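Local coordinates for salicylic acid-binding protein 2 (Nicotiana tabacum, PDB 1XKL) that hydrolyses methyl salicylate to salicylic acid and methanol, releasing the active signal for systemic acquired resistance in plant innate immunity, at residues A[41-55]-A[177-191]. Numbering follows the deposited sequence.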
loop_
_atom_site.group_PDB
_atom_site.type_symbol
_atom_site.label_atom_id
_atom_site.label_comp_id
_atom_site.label_asym_id
_atom_site.label_seq_id
_atom_site.Cartn_x
_atom_site.Cartn_y
_atom_site.Cartn_z
ATOM N N ALA A 41 -11.367 9.635 -20.882
ATOM C CA ALA A 41 -11.239 9.035 -19.552
ATOM C C ALA A 41 -12.125 7.811 -19.343
ATOM O O ALA A 41 -12.491 7.476 -18.211
ATOM C CB ALA A 41 -11.529 10.080 -18.476
ATOM N N SER A 42 -12.463 7.143 -20.440
ATOM C CA SER A 42 -13.306 5.951 -20.389
ATOM C C SER A 42 -12.618 4.777 -21.077
ATOM O O SER A 42 -11.804 4.967 -21.984
ATOM C CB SER A 42 -14.642 6.239 -21.077
ATOM O OG SER A 42 -15.203 7.450 -20.598
ATOM N N GLY A 43 -12.952 3.566 -20.643
ATOM C CA GLY A 43 -12.349 2.382 -21.232
ATOM C C GLY A 43 -10.851 2.391 -21.008
ATOM O O GLY A 43 -10.392 2.443 -19.867
ATOM N N THR A 44 -10.081 2.364 -22.088
ATOM C CA THR A 44 -8.628 2.373 -21.962
ATOM C C THR A 44 -8.020 3.756 -22.183
ATOM O O THR A 44 -6.795 3.897 -22.237
ATOM C CB THR A 44 -7.969 1.355 -22.940
ATOM O OG1 THR A 44 -8.314 1.674 -24.294
ATOM C CG2 THR A 44 -8.426 -0.058 -22.616
ATOM N N ASP A 45 -8.870 4.775 -22.319
ATOM C CA ASP A 45 -8.383 6.144 -22.507
ATOM C C ASP A 45 -7.566 6.500 -21.270
ATOM O O ASP A 45 -8.019 6.305 -20.144
ATOM C CB ASP A 45 -9.552 7.129 -22.645
ATOM C CG ASP A 45 -9.106 8.500 -23.127
ATOM O OD1 ASP A 45 -8.854 8.654 -24.341
ATOM O OD2 ASP A 45 -8.986 9.422 -22.293
ATOM N N LEU A 46 -6.366 7.034 -21.483
ATOM C CA LEU A 46 -5.461 7.382 -20.387
ATOM C C LEU A 46 -5.779 8.679 -19.647
ATOM O O LEU A 46 -5.148 8.977 -18.635
ATOM C CB LEU A 46 -4.021 7.432 -20.914
ATOM C CG LEU A 46 -3.472 6.128 -21.524
ATOM C CD1 LEU A 46 -2.205 6.411 -22.333
ATOM C CD2 LEU A 46 -3.201 5.125 -20.409
ATOM N N ARG A 47 -6.729 9.462 -20.146
ATOM C CA ARG A 47 -7.090 10.702 -19.457
ATOM C C ARG A 47 -7.848 10.358 -18.176
ATOM O O ARG A 47 -8.475 9.299 -18.078
ATOM C CB ARG A 47 -7.957 11.590 -20.364
ATOM C CG ARG A 47 -7.169 12.433 -21.359
ATOM C CD ARG A 47 -8.043 12.982 -22.478
ATOM N NE ARG A 47 -8.464 11.912 -23.379
ATOM C CZ ARG A 47 -8.855 12.091 -24.636
ATOM N NH1 ARG A 47 -8.894 13.302 -25.171
ATOM N NH2 ARG A 47 -9.186 11.050 -25.371
ATOM N N LYS A 48 -7.759 11.249 -17.191
ATOM C CA LYS A 48 -8.431 11.084 -15.904
ATOM C C LYS A 48 -9.663 11.977 -15.873
ATOM O O LYS A 48 -9.692 13.033 -16.506
ATOM C CB LYS A 48 -7.503 11.487 -14.754
ATOM C CG LYS A 48 -6.264 10.620 -14.610
ATOM C CD LYS A 48 -5.352 11.142 -13.505
ATOM C CE LYS A 48 -4.083 10.298 -13.388
ATOM N NZ LYS A 48 -3.283 10.259 -14.656
ATOM N N ILE A 49 -10.672 11.555 -15.122
ATOM C CA ILE A 49 -11.910 12.308 -15.015
ATOM C C ILE A 49 -11.684 13.741 -14.525
ATOM O O ILE A 49 -12.416 14.650 -14.907
ATOM C CB ILE A 49 -12.901 11.597 -14.073
ATOM C CG1 ILE A 49 -14.227 12.366 -14.033
ATOM C CG2 ILE A 49 -12.307 11.480 -12.680
ATOM C CD1 ILE A 49 -14.920 12.465 -15.385
ATOM N N GLU A 50 -10.667 13.938 -13.687
ATOM C CA GLU A 50 -10.363 15.264 -13.151
ATOM C C GLU A 50 -9.851 16.227 -14.222
ATOM O O GLU A 50 -9.738 17.429 -13.984
ATOM C CB GLU A 50 -9.321 15.166 -12.031
ATOM C CG GLU A 50 -9.766 14.386 -10.799
ATOM C CD GLU A 50 -9.604 12.878 -10.942
ATOM O OE1 GLU A 50 -10.011 12.157 -10.007
ATOM O OE2 GLU A 50 -9.066 12.415 -11.971
ATOM N N GLU A 51 -9.532 15.705 -15.399
ATOM C CA GLU A 51 -9.037 16.548 -16.481
ATOM C C GLU A 51 -10.183 17.044 -17.344
ATOM O O GLU A 51 -9.988 17.880 -18.223
ATOM C CB GLU A 51 -8.060 15.763 -17.359
ATOM C CG GLU A 51 -6.824 15.267 -16.633
ATOM C CD GLU A 51 -5.993 14.325 -17.480
ATOM O OE1 GLU A 51 -5.616 14.707 -18.605
ATOM O OE2 GLU A 51 -5.714 13.200 -17.016
ATOM N N LEU A 52 -11.383 16.527 -17.099
ATOM C CA LEU A 52 -12.543 16.927 -17.888
ATOM C C LEU A 52 -13.459 17.832 -17.083
ATOM O O LEU A 52 -13.870 17.489 -15.977
ATOM C CB LEU A 52 -13.326 15.690 -18.339
ATOM C CG LEU A 52 -12.531 14.499 -18.883
ATOM C CD1 LEU A 52 -13.496 13.397 -19.314
ATOM C CD2 LEU A 52 -11.676 14.948 -20.059
ATOM N N ARG A 53 -13.786 18.990 -17.631
ATOM C CA ARG A 53 -14.672 19.887 -16.910
ATOM C C ARG A 53 -15.937 20.240 -17.683
ATOM O O ARG A 53 -16.840 20.858 -17.131
ATOM C CB ARG A 53 -13.904 21.137 -16.497
ATOM C CG ARG A 53 -12.913 21.618 -17.535
ATOM C CD ARG A 53 -11.854 22.524 -16.912
ATOM N NE ARG A 53 -10.601 21.826 -16.604
ATOM C CZ ARG A 53 -10.459 20.869 -15.691
ATOM N NH1 ARG A 53 -11.496 20.464 -14.972
ATOM N NH2 ARG A 53 -9.265 20.331 -15.478
ATOM N N THR A 54 -16.007 19.833 -18.950
ATOM C CA THR A 54 -17.185 20.091 -19.785
ATOM C C THR A 54 -17.559 18.846 -20.591
ATOM O O THR A 54 -16.717 17.969 -20.834
ATOM C CB THR A 54 -16.948 21.222 -20.812
ATOM O OG1 THR A 54 -16.029 20.774 -21.819
ATOM C CG2 THR A 54 -16.393 22.463 -20.130
ATOM N N LEU A 55 -18.814 18.778 -21.026
ATOM C CA LEU A 55 -19.256 17.637 -21.817
ATOM C C LEU A 55 -18.439 17.574 -23.104
ATOM O O LEU A 55 -18.169 16.491 -23.630
ATOM C CB LEU A 55 -20.746 17.747 -22.157
ATOM C CG LEU A 55 -21.309 16.561 -22.956
ATOM C CD1 LEU A 55 -21.228 15.300 -22.106
ATOM C CD2 LEU A 55 -22.746 16.839 -23.354
ATOM N N ARG A 177 -15.232 2.936 -14.531
ATOM C CA ARG A 177 -14.368 4.003 -14.071
ATOM C C ARG A 177 -15.218 5.211 -13.705
ATOM O O ARG A 177 -16.384 5.308 -14.097
ATOM C CB ARG A 177 -13.368 4.383 -15.167
ATOM C CG ARG A 177 -12.379 3.273 -15.545
ATOM C CD ARG A 177 -11.554 3.684 -16.756
ATOM N NE ARG A 177 -10.727 4.851 -16.469
ATOM C CZ ARG A 177 -10.049 5.534 -17.383
ATOM N NH1 ARG A 177 -10.094 5.175 -18.656
ATOM N NH2 ARG A 177 -9.320 6.583 -17.027
ATOM N N PRO A 178 -14.649 6.151 -12.939
ATOM C CA PRO A 178 -15.435 7.331 -12.571
ATOM C C PRO A 178 -15.709 8.237 -13.764
ATOM O O PRO A 178 -14.894 8.327 -14.677
ATOM C CB PRO A 178 -14.569 8.013 -11.509
ATOM C CG PRO A 178 -13.163 7.583 -11.874
ATOM C CD PRO A 178 -13.342 6.135 -12.257
ATOM N N SER A 179 -16.874 8.874 -13.790
ATOM C CA SER A 179 -17.163 9.799 -14.873
ATOM C C SER A 179 -17.846 11.025 -14.272
ATOM O O SER A 179 -17.504 11.433 -13.159
ATOM C CB SER A 179 -18.020 9.145 -15.979
ATOM O OG SER A 179 -19.387 9.037 -15.644
ATOM N N SER A 180 -18.813 11.601 -14.972
ATOM C CA SER A 180 -19.478 12.800 -14.468
ATOM C C SER A 180 -20.724 13.046 -15.296
ATOM O O SER A 180 -20.812 12.572 -16.423
ATOM C CB SER A 180 -18.509 13.988 -14.593
ATOM O OG SER A 180 -19.085 15.217 -14.189
ATOM N N LEU A 181 -21.698 13.753 -14.731
ATOM C CA LEU A 181 -22.911 14.076 -15.475
ATOM C C LEU A 181 -22.693 15.461 -16.062
ATOM O O LEU A 181 -23.500 15.943 -16.852
ATOM C CB LEU A 181 -24.137 14.091 -14.558
ATOM C CG LEU A 181 -24.586 12.752 -13.974
ATOM C CD1 LEU A 181 -25.816 12.945 -13.094
ATOM C CD2 LEU A 181 -24.896 11.792 -15.111
ATOM N N PHE A 182 -21.589 16.093 -15.658
ATOM C CA PHE A 182 -21.234 17.429 -16.129
ATOM C C PHE A 182 -22.367 18.447 -15.931
ATOM O O PHE A 182 -22.585 19.318 -16.772
ATOM C CB PHE A 182 -20.830 17.356 -17.606
ATOM C CG PHE A 182 -19.644 16.465 -17.858
ATOM C CD1 PHE A 182 -18.352 16.898 -17.558
ATOM C CD2 PHE A 182 -19.823 15.164 -18.318
ATOM C CE1 PHE A 182 -17.256 16.043 -17.708
ATOM C CE2 PHE A 182 -18.738 14.301 -18.469
ATOM C CZ PHE A 182 -17.452 14.741 -18.163
HETATM N N MSE A 183 -23.076 18.322 -14.812
HETATM C CA MSE A 183 -24.183 19.212 -14.470
HETATM C C MSE A 183 -23.761 20.675 -14.554
HETATM O O MSE A 183 -24.417 21.481 -15.212
HETATM C CB MSE A 183 -24.665 18.930 -13.044
HETATM C CG MSE A 183 -25.097 17.500 -12.776
HETATM SE SE MSE A 183 -26.811 17.069 -13.537
HETATM C CE MSE A 183 -27.932 17.595 -12.058
ATOM N N GLU A 184 -22.665 21.008 -13.878
ATOM C CA GLU A 184 -22.153 22.374 -13.856
ATOM C C GLU A 184 -22.025 22.970 -15.253
ATOM O O GLU A 184 -22.623 24.001 -15.552
ATOM C CB GLU A 184 -20.788 22.420 -13.159
ATOM C CG GLU A 184 -20.206 23.822 -13.066
ATOM C CD GLU A 184 -21.062 24.752 -12.220
ATOM O OE1 GLU A 184 -20.936 25.986 -12.375
ATOM O OE2 GLU A 184 -21.862 24.245 -11.402
ATOM N N ASP A 185 -21.240 22.318 -16.103
ATOM C CA ASP A 185 -21.038 22.781 -17.471
ATOM C C ASP A 185 -22.353 22.877 -18.240
ATOM O O ASP A 185 -22.619 23.873 -18.913
ATOM C CB ASP A 185 -20.089 21.834 -18.215
ATOM C CG ASP A 185 -19.991 22.147 -19.696
ATOM O OD1 ASP A 185 -19.655 23.294 -20.044
ATOM O OD2 ASP A 185 -20.248 21.241 -20.517
ATOM N N LEU A 186 -23.178 21.845 -18.124
ATOM C CA LEU A 186 -24.449 21.800 -18.837
ATOM C C LEU A 186 -25.495 22.827 -18.401
ATOM O O LEU A 186 -26.436 23.109 -19.142
ATOM C CB LEU A 186 -25.042 20.389 -18.752
ATOM C CG LEU A 186 -24.235 19.312 -19.487
ATOM C CD1 LEU A 186 -24.848 17.945 -19.249
ATOM C CD2 LEU A 186 -24.208 19.630 -20.979
ATOM N N SER A 187 -25.331 23.391 -17.208
ATOM C CA SER A 187 -26.285 24.374 -16.709
ATOM C C SER A 187 -25.979 25.792 -17.188
ATOM O O SER A 187 -26.843 26.669 -17.141
ATOM C CB SER A 187 -26.320 24.352 -15.177
ATOM O OG SER A 187 -25.089 24.794 -14.629
ATOM N N LYS A 188 -24.757 26.018 -17.658
ATOM C CA LYS A 188 -24.369 27.343 -18.121
ATOM C C LYS A 188 -23.875 27.364 -19.559
ATOM O O LYS A 188 -23.511 28.416 -20.083
ATOM C CB LYS A 188 -23.297 27.923 -17.195
ATOM C CG LYS A 188 -22.173 26.956 -16.878
ATOM C CD LYS A 188 -21.103 27.585 -15.988
ATOM C CE LYS A 188 -21.607 27.853 -14.568
ATOM N NZ LYS A 188 -22.651 28.919 -14.491
ATOM N N ALA A 189 -23.863 26.201 -20.198
ATOM C CA ALA A 189 -23.422 26.107 -21.584
ATOM C C ALA A 189 -24.554 25.595 -22.474
ATOM O O ALA A 189 -25.028 24.473 -22.301
ATOM C CB ALA A 189 -22.209 25.177 -21.681
ATOM N N LYS A 190 -24.987 26.424 -23.421
ATOM C CA LYS A 190 -26.052 26.046 -24.343
ATOM C C LYS A 190 -25.387 25.396 -25.550
ATOM O O LYS A 190 -24.633 26.043 -26.282
ATOM C CB LYS A 190 -26.844 27.275 -24.784
ATOM C CG LYS A 190 -28.167 26.954 -25.465
ATOM C CD LYS A 190 -29.119 26.252 -24.505
ATOM C CE LYS A 190 -30.472 26.030 -25.159
ATOM N NZ LYS A 190 -30.299 25.263 -26.428
ATOM N N TYR A 191 -25.686 24.120 -25.769
ATOM C CA TYR A 191 -25.070 23.369 -26.856
ATOM C C TYR A 191 -25.887 23.090 -28.115
ATOM O O TYR A 191 -25.448 23.364 -29.233
ATOM C CB TYR A 191 -24.586 22.025 -26.314
ATOM C CG TYR A 191 -23.354 22.072 -25.443
ATOM C CD1 TYR A 191 -22.111 22.407 -25.979
ATOM C CD2 TYR A 191 -23.412 21.698 -24.102
ATOM C CE1 TYR A 191 -20.952 22.356 -25.200
ATOM C CE2 TYR A 191 -22.261 21.644 -23.316
ATOM C CZ TYR A 191 -21.036 21.968 -23.871
ATOM O OH TYR A 191 -19.899 21.862 -23.101
HETATM O O HOH W 1 -15.237 7.222 -17.390
HETATM O O HOH W 2 -12.090 7.864 -15.544
HETATM O O HOH W 3 -19.068 20.040 -15.375
#
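In this alpha/beta-hydrolase, the loop joining strand 33-36 to helix 55-67 packs along residues 177-191 beside the ligand pocket, with Arg177 entering the turn at residues 42-45 and Asp185 meeting the start of helix 55-67. The Arg177 chain, bent at chi3 (63°), brings the guanidinium among backbone carbonyls. Arg177 NH1 donates to Asp45 O at 2.8 Å, in the carbonyl plane, and to Gly43 O at 3.0 Å from above that carbonyl's plane; NH2 adds a weak bond to Arg47 O. Ala41 O sits over the centre of one guanidinium face, and two waters each link it to Pro178 O. Arg47 grips the Asp45 carboxylate side-on through NE and NH2, and Asp45 OD2 also accepts from the backbone N of Ala41 and Arg47. Ile49 points toward the Ser179 backbone, CD1 3.4 Å from Ser179 C, with CG2 against the Pro178 ring. Ser180 CB lies over the centre of one Phe182 face, Leu55 CA over the other, offset toward the rim, while Leu52 CB meets the edge. Thr54 OG1 N-caps helix 55-67 at Asp57 N. Asp185 OD2 accepts from Leu55 N (2.9 Å), above the carboxylate plane, and from Tyr191 OH (2.7 Å) on its syn lone pair.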